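PDB 5YKR: probable aminotransferase from Pseudomonas aeruginosa, which is probably a pyridoxal-phosphate-dependent enzyme of the class-III aminotransferase family, with two copies of the chain in its assembly. Local coordinates for residues R156-V161 and H217-A222; V170-V175 and A197-L202. All coordinates share one frame; numbering follows the deposited sequence.

Interaction 1. Residues R156-V161 and H217-A222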
ATOM      1  N   ARG A 156      11.634  22.255   5.709  1.00 13.00           N
ATOM      2  CA  ARG A 156      12.515  21.612   6.672  1.00 14.64           C
ATOM      3  C   ARG A 156      12.557  20.100   6.374  1.00 13.46           C
ATOM      4  O   ARG A 156      11.578  19.536   5.888  1.00 14.32           O
ATOM      5  CB  ARG A 156      11.961  21.826   8.056  1.00 15.68           C
ATOM      6  CG  ARG A 156      11.970  23.305   8.465  1.00 16.88           C
ATOM      7  CD  ARG A 156      11.216  23.410   9.782  1.00 18.82           C
ATOM      8  NE  ARG A 156      10.362  24.535   9.811  1.00 23.57           N
ATOM      9  CZ  ARG A 156       9.298  24.671  10.605  1.00 26.60           C
ATOM     10  NH1 ARG A 156       8.911  23.722  11.453  1.00 27.57           N
ATOM     11  NH2 ARG A 156       8.578  25.779  10.515  1.00 32.89           N
ATOM     12  N   ASP A 157      13.695  19.452   6.690  1.00 12.96           N
ATOM     13  CA  ASP A 157      13.899  18.055   6.302  1.00 14.76           C
ATOM     14  C   ASP A 157      13.768  16.987   7.375  1.00 15.36           C
ATOM     15  O   ASP A 157      13.658  15.842   7.037  1.00 16.38           O
ATOM     16  CB  ASP A 157      15.303  17.875   5.682  1.00 17.92           C
ATOM     17  CG  ASP A 157      15.400  18.409   4.257  1.00 21.91           C
ATOM     18  OD1 ASP A 157      14.380  18.519   3.535  1.00 22.86           O
ATOM     19  OD2 ASP A 157      16.536  18.752   3.892  1.00 28.89           O
ATOM     20  N   LYS A 158      13.774  17.347   8.643  1.00 14.58           N
ATOM     21  CA  LYS A 158      13.789  16.340   9.697  1.00 14.74           C
ATOM     22  C   LYS A 158      12.406  16.023  10.242  1.00 13.72           C
ATOM     23  O   LYS A 158      11.553  16.884  10.288  1.00 13.77           O
ATOM     24  CB  LYS A 158      14.772  16.677  10.832  1.00 17.73           C
ATOM     25  CG  LYS A 158      16.118  16.901  10.186  1.00 21.39           C
ATOM     26  CD  LYS A 158      17.264  16.662  11.035  1.00 22.90           C
ATOM     27  CE  LYS A 158      18.492  16.917  10.196  1.00 24.84           C
ATOM     28  NZ  LYS A 158      19.336  17.434  11.155  1.00 28.23           N
ATOM     29  N   VAL A 159      12.219  14.775  10.625  1.00 12.33           N
ATOM     30  CA  VAL A 159      11.023  14.339  11.333  1.00 12.07           C
ATOM     31  C   VAL A 159      11.485  13.901  12.721  1.00 10.67           C
ATOM     32  O   VAL A 159      12.502  13.204  12.844  1.00 11.36           O
ATOM     33  CB  VAL A 159      10.287  13.174  10.612  1.00 13.32           C
ATOM     34  CG1 VAL A 159      11.108  11.900  10.469  1.00 16.90           C
ATOM     35  CG2 VAL A 159       9.059  12.743  11.348  1.00 13.38           C
ATOM     36  N   VAL A 160      10.706  14.241  13.741  1.00 10.16           N
ATOM     37  CA  VAL A 160      10.882  13.675  15.074  1.00  9.95           C
ATOM     38  C   VAL A 160       9.991  12.449  15.190  1.00  9.28           C
ATOM     39  O   VAL A 160       8.767  12.511  14.954  1.00  9.61           O
ATOM     40  CB  VAL A 160      10.534  14.698  16.196  1.00 11.32           C
ATOM     41  CG1 VAL A 160      10.371  13.994  17.552  1.00 12.09           C
ATOM     42  CG2 VAL A 160      11.655  15.774  16.275  1.00 12.34           C
ATOM     43  N   VAL A 161      10.614  11.357  15.626  1.00  9.22           N
ATOM     44  CA  VAL A 161       9.919  10.169  16.055  1.00  9.63           C
ATOM     45  C   VAL A 161      10.409   9.814  17.480  1.00 10.26           C
ATOM     46  O   VAL A 161      11.411  10.354  17.973  1.00  9.94           O
ATOM     47  CB  VAL A 161      10.037   8.989  15.112  1.00 10.55           C
ATOM     48  CG1 VAL A 161       9.464   9.330  13.742  1.00 12.47           C
ATOM     49  CG2 VAL A 161      11.488   8.529  14.989  1.00 11.22           C
ATOM     50  N   HIS A 217      16.319  23.290  17.006  1.00 15.94           N
ATOM     51  CA  HIS A 217      17.234  23.377  15.852  1.00 15.61           C
ATOM     52  C   HIS A 217      16.605  24.062  14.645  1.00 15.25           C
ATOM     53  O   HIS A 217      17.315  24.507  13.749  1.00 19.06           O
ATOM     54  CB  HIS A 217      17.800  22.021  15.443  1.00 14.54           C
ATOM     55  CG  HIS A 217      18.570  21.363  16.526  1.00 14.77           C
ATOM     56  ND1 HIS A 217      19.861  21.719  16.867  1.00 17.44           N
ATOM     57  CD2 HIS A 217      18.175  20.443  17.435  1.00 14.46           C
ATOM     58  CE1 HIS A 217      20.243  20.962  17.880  1.00 17.74           C
ATOM     59  NE2 HIS A 217      19.256  20.187  18.250  1.00 18.83           N
ATOM     60  N   GLY A 218      15.273  24.087  14.565  1.00 15.36           N
ATOM     61  CA  GLY A 218      14.634  24.819  13.478  1.00 16.93           C
ATOM     62  C   GLY A 218      14.510  24.041  12.195  1.00 16.95           C
ATOM     63  O   GLY A 218      14.120  24.610  11.188  1.00 21.48           O
ATOM     64  N   ASP A 219      14.837  22.743  12.217  1.00 14.11           N
ATOM     65  CA  ASP A 219      14.890  21.919  11.015  1.00 14.02           C
ATOM     66  C   ASP A 219      13.897  20.759  11.039  1.00 14.12           C
ATOM     67  O   ASP A 219      14.032  19.832  10.210  1.00 15.49           O
ATOM     68  CB  ASP A 219      16.296  21.351  10.750  1.00 13.35           C
ATOM     69  CG  ASP A 219      16.842  20.523  11.878  1.00 11.69           C
ATOM     70  OD1 ASP A 219      16.159  20.241  12.871  1.00 12.84           O
ATOM     71  OD2 ASP A 219      18.029  20.142  11.757  1.00 15.07           O
ATOM     72  N   VAL A 220      12.894  20.831  11.924  1.00 14.08           N
ATOM     73  CA  VAL A 220      11.927  19.734  12.085  1.00 13.19           C
ATOM     74  C   VAL A 220      10.615  20.115  11.356  1.00 14.11           C
ATOM     75  O   VAL A 220       9.954  21.085  11.698  1.00 17.06           O
ATOM     76  CB  VAL A 220      11.660  19.431  13.547  1.00 13.14           C
ATOM     77  CG1 VAL A 220      10.591  18.351  13.659  1.00 12.46           C
ATOM     78  CG2 VAL A 220      12.970  18.964  14.223  1.00 13.44           C
ATOM     79  N   ALA A 221      10.258  19.317  10.365  1.00 11.32           N
ATOM     80  CA  ALA A 221       9.022  19.488   9.624  1.00 12.50           C
ATOM     81  C   ALA A 221       7.810  18.984  10.426  1.00 11.48           C
ATOM     82  O   ALA A 221       6.699  19.566  10.329  1.00 14.84           O
ATOM     83  CB  ALA A 221       9.099  18.760   8.311  1.00 12.25           C
ATOM     84  N   ALA A 222       7.975  17.901  11.156  1.00 10.34           N
ATOM     85  CA  ALA A 222       6.854  17.252  11.843  1.00 10.85           C
ATOM     86  C   ALA A 222       7.339  16.405  13.023  1.00 10.41           C
ATOM     87  O   ALA A 222       8.463  15.883  12.981  1.00 10.84           O
ATOM     88  CB  ALA A 222       6.074  16.387  10.881  1.00 12.17           C
TER
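Arg156 and Val220 open the meeting of two neighbouring parallel strands, 158-162 and 220-225, in the seven-stranded mixed sheet of the fold type I aminotransferase domain. The Arg156 chain leaves with CG anti to its carbonyl carbon (chi1 -65°) and runs beside the turn before strand 220-225, its CD 3.4 Å from Gly218 O. Its NH1 then reaches Val220 O in the guanidinium plane, at 2.8 Å with an N-H...O angle of 165°; the same nitrogen also bonds Asp253 O. Gly218, with positive phi, has just left helix 208-215, so the arginine lies along the short turn between helix 208-215 and strand 220-225. At Lys158 the backbone pairing begins: its N donates to Asp219 O at 2.9 Å, and its O receives Ala221 N at 2.8 Å. The Lys158 chain runs close by Asp219 O with CB and CG and bends at chi4, where Lys158 NZ meets Asp219 OD2 at 3.1 Å, approaching from above the carboxylate plane. Arg201 of the adjacent strand 200-203 forms a salt bridge with the same OD2, and this shared negative charge probably offsets the repulsion between the two cations. Val159 turns to the other face, that of Ala222, toward helix 139-154. Val160 N bonds Ala222 O rather than Ala221 O. The pairing has thus slipped by one residue, in a bulge-like way, at Ala221, whose backbone angles are helical, and the buried Ala222 N finds no partner. Val160 CG2 rests 3.8 Å from Val220 CG1.

Interaction 2. Residues V170-V175 and A197-L202; sequences VDESQV and ATTTRL
The main-chain carbonyl of Glu172 and the hydroxyl of Thr200 join a 3-10 turn to the edge strand 200-203. Thr200 OG1 lies in the plane of this flat carbonyl and donates to a lone pair of Glu172 O at 2.7 Å, with a C=O...OG1 angle of 129°. The other flat group, the Glu172 carboxylate, leads away from the strand to a salt bridge between OE2 and Arg151, so its stem alone does the touching: CG comes 3.9 Å from Thr199 CB, the two side chains crossing at about a right angle. The bend at chi2 (97°) swings CD, and the carboxylate with it, off the line of the stem. On Thr200, OG1 is anti to the carbonyl carbon (chi1 -47°), which brings it to the turn; the methyl CG2 also passes 3.4 Å from Glu172 O and continues toward Val175. There the contact becomes apolar. Val175 CG2 packs 3.8 Å from Leu202 CD1 and 4.1 Å from Thr200 CG2, sliding past each side chain in the opposite sense, and Met183 of strand 183-185 touches all three residues. The turn itself is tied by Val170 O, which accepts both Ser173 N and Ser173 OG, the hydroxyl at 2.7 Å. Gln174 next centres an inverse gamma turn that leads the chain into Val175 and strand 175-177. The second subunit is close by: its Arg148 forms a salt bridge with Asp171, and its Gly193 packs on Thr199. With one short, directed bond between neutral groups and a small apolar patch, the contact joins the turn to the strand without a charge pair between the two segments.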
ATOM      1  N   VAL A 170       8.111   2.952   7.214  1.00  9.47           N
ATOM      2  CA  VAL A 170       8.479   4.373   7.039  1.00  9.83           C
ATOM      3  C   VAL A 170       9.973   4.402   7.391  1.00  9.79           C
ATOM      4  O   VAL A 170      10.341   4.329   8.582  1.00  9.88           O
ATOM      5  CB  VAL A 170       7.680   5.314   7.958  1.00 10.52           C
ATOM      6  CG1 VAL A 170       8.143   6.746   7.799  1.00 12.06           C
ATOM      7  CG2 VAL A 170       6.181   5.191   7.697  1.00 11.12           C
ATOM      8  N   ASP A 171      10.854   4.433   6.392  1.00 11.12           N
ATOM      9  CA  ASP A 171      12.292   4.191   6.664  1.00 11.31           C
ATOM     10  C   ASP A 171      12.871   5.202   7.626  1.00 12.24           C
ATOM     11  O   ASP A 171      13.677   4.823   8.482  1.00 11.68           O
ATOM     12  CB  ASP A 171      13.060   4.240   5.341  1.00 12.57           C
ATOM     13  CG  ASP A 171      12.769   3.061   4.394  1.00 13.72           C
ATOM     14  OD1 ASP A 171      12.110   2.074   4.757  1.00 14.40           O
ATOM     15  OD2 ASP A 171      13.286   3.103   3.239  1.00 18.33           O
ATOM     16  N   GLU A 172      12.439   6.462   7.561  1.00 13.26           N
ATOM     17  CA  GLU A 172      12.967   7.510   8.454  1.00 14.90           C
ATOM     18  C   GLU A 172      12.680   7.236   9.928  1.00 12.69           C
ATOM     19  O   GLU A 172      13.359   7.794  10.794  1.00 15.01           O
ATOM     20  CB  GLU A 172      12.396   8.904   8.160  1.00 19.90           C
ATOM     21  CG  GLU A 172      12.485   9.402   6.786  1.00 25.22           C
ATOM     22  CD  GLU A 172      11.176   9.149   6.089  1.00 27.12           C
ATOM     23  OE1 GLU A 172      10.909   7.940   5.897  1.00 26.40           O
ATOM     24  OE2 GLU A 172      10.442  10.118   5.762  1.00 31.39           O
ATOM     25  N   SER A 173      11.670   6.406  10.212  1.00 10.27           N
ATOM     26  CA  SER A 173      11.335   6.097  11.591  1.00  9.41           C
ATOM     27  C   SER A 173      12.105   4.937  12.189  1.00  9.83           C
ATOM     28  O   SER A 173      11.980   4.670  13.388  1.00 10.79           O
ATOM     29  CB  SER A 173       9.821   5.747  11.719  1.00 10.71           C
ATOM     30  OG  SER A 173       9.495   4.476  11.130  1.00 10.36           O
ATOM     31  N   GLN A 174      12.879   4.228  11.358  1.00  9.87           N
ATOM     32  CA  GLN A 174      13.488   2.933  11.730  1.00  9.47           C
ATOM     33  C   GLN A 174      14.840   3.179  12.429  1.00  9.41           C
ATOM     34  O   GLN A 174      15.898   2.787  11.947  1.00  9.61           O
ATOM     35  CB  GLN A 174      13.663   2.028  10.534  1.00  9.49           C
ATOM     36  CG  GLN A 174      12.400   1.783   9.707  1.00  9.88           C
ATOM     37  CD  GLN A 174      11.411   0.810  10.281  1.00 10.02           C
ATOM     38  OE1 GLN A 174      11.514   0.416  11.472  1.00 10.93           O
ATOM     39  NE2 GLN A 174      10.442   0.371   9.449  1.00 11.03           N
ATOM     40  N   VAL A 175      14.745   3.772  13.620  1.00  9.76           N
ATOM     41  CA  VAL A 175      15.894   4.170  14.430  1.00  9.42           C
ATOM     42  C   VAL A 175      15.645   3.758  15.872  1.00 10.32           C
ATOM     43  O   VAL A 175      14.496   3.542  16.275  1.00 11.10           O
ATOM     44  CB  VAL A 175      16.207   5.673  14.360  1.00 10.88           C
ATOM     45  CG1 VAL A 175      16.733   6.049  12.976  1.00 11.87           C
ATOM     46  CG2 VAL A 175      15.001   6.493  14.739  1.00 11.21           C
ATOM     47  N   ALA A 197      20.773  10.574  10.342  1.00 15.91           N
ATOM     48  CA  ALA A 197      21.083  11.891  10.878  1.00 17.82           C
ATOM     49  C   ALA A 197      20.573  13.043   9.987  1.00 17.55           C
ATOM     50  O   ALA A 197      20.368  14.161  10.476  1.00 20.65           O
ATOM     51  CB  ALA A 197      22.589  12.020  11.084  1.00 19.96           C
ATOM     52  N   THR A 198      20.374  12.786   8.698  1.00 15.84           N
ATOM     53  CA  THR A 198      19.879  13.798   7.793  1.00 17.09           C
ATOM     54  C   THR A 198      18.358  13.896   7.727  1.00 16.41           C
ATOM     55  O   THR A 198      17.830  14.890   7.255  1.00 20.17           O
ATOM     56  CB  THR A 198      20.433  13.613   6.362  1.00 21.23           C
ATOM     57  OG1 THR A 198      19.757  12.542   5.708  1.00 23.48           O
ATOM     58  CG2 THR A 198      21.958  13.364   6.372  1.00 20.86           C
ATOM     59  N   THR A 199      17.649  12.851   8.186  1.00 14.46           N
ATOM     60  CA  THR A 199      16.190  12.787   8.086  1.00 14.19           C
ATOM     61  C   THR A 199      15.427  12.836   9.392  1.00 12.71           C
ATOM     62  O   THR A 199      14.229  13.128   9.380  1.00 13.55           O
ATOM     63  CB  THR A 199      15.750  11.482   7.388  1.00 15.38           C
ATOM     64  OG1 THR A 199      16.221  10.359   8.112  1.00 16.31           O
ATOM     65  CG2 THR A 199      16.346  11.396   5.988  1.00 19.61           C
ATOM     66  N   THR A 200      16.079  12.530  10.511  1.00 11.72           N
ATOM     67  CA  THR A 200      15.381  12.164  11.717  1.00 11.24           C
ATOM     68  C   THR A 200      16.052  12.727  12.964  1.00 12.11           C
ATOM     69  O   THR A 200      17.285  12.735  13.059  1.00 13.65           O
ATOM     70  CB  THR A 200      15.322  10.616  11.833  1.00 11.28           C
ATOM     71  OG1 THR A 200      14.920  10.047  10.582  1.00 12.14           O
ATOM     72  CG2 THR A 200      14.469  10.133  12.976  1.00 10.78           C
ATOM     73  N   ARG A 201      15.209  13.182  13.908  1.00 10.29           N
ATOM     74  CA  ARG A 201      15.630  13.465  15.279  1.00 10.96           C
ATOM     75  C   ARG A 201      14.843  12.525  16.186  1.00 11.04           C
ATOM     76  O   ARG A 201      13.625  12.395  16.065  1.00 15.28           O
ATOM     77  CB  ARG A 201      15.496  14.920  15.664  1.00 11.52           C
ATOM     78  CG  ARG A 201      16.419  15.845  14.881  1.00 12.37           C
ATOM     79  CD  ARG A 201      16.284  17.308  15.349  1.00 12.77           C
ATOM     80  NE  ARG A 201      17.164  18.217  14.602  1.00 12.54           N
ATOM     81  CZ  ARG A 201      18.475  18.301  14.805  1.00 12.44           C
ATOM     82  NH1 ARG A 201      19.081  17.591  15.776  1.00 11.84           N
ATOM     83  NH2 ARG A 201      19.187  19.105  14.072  1.00 12.87           N
ATOM     84  N   LEU A 202      15.544  11.809  17.043  1.00 10.73           N
ATOM     85  CA  LEU A 202      14.941  10.819  17.943  1.00 10.10           C
ATOM     86  C   LEU A 202      14.878  11.350  19.361  1.00 10.49           C
ATOM     87  O   LEU A 202      15.839  11.955  19.863  1.00 10.94           O
ATOM     88  CB  LEU A 202      15.739   9.548  17.883  1.00 10.37           C
ATOM     89  CG  LEU A 202      15.189   8.352  18.637  1.00 11.13           C
ATOM     90  CD1 LEU A 202      13.813   7.935  18.096  1.00 11.61           C
ATOM     91  CD2 LEU A 202      16.168   7.145  18.650  1.00 10.92           C
TER

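Both interactions reach the same seven-stranded sheet, where strand 158-162 lies between 220-225 and the edge strand 200-203, and their centres are about 10 Å apart. Interaction 1 is strand-to-strand pairing, buried along its valines and alanines but partly exposed at its charged start. Interaction 2 is buried near the subunit interface and lays a turn against side chains of the edge strand, with no backbone-to-backbone bond between its segments. Along the chain it is nested within the loop that interaction 1 closes. Val159 N probably bonds Thr199 O at 2.9 Å, joining the two. Backbone bonds and charges dominate the first contact, a hydroxyl and methyl groups the second.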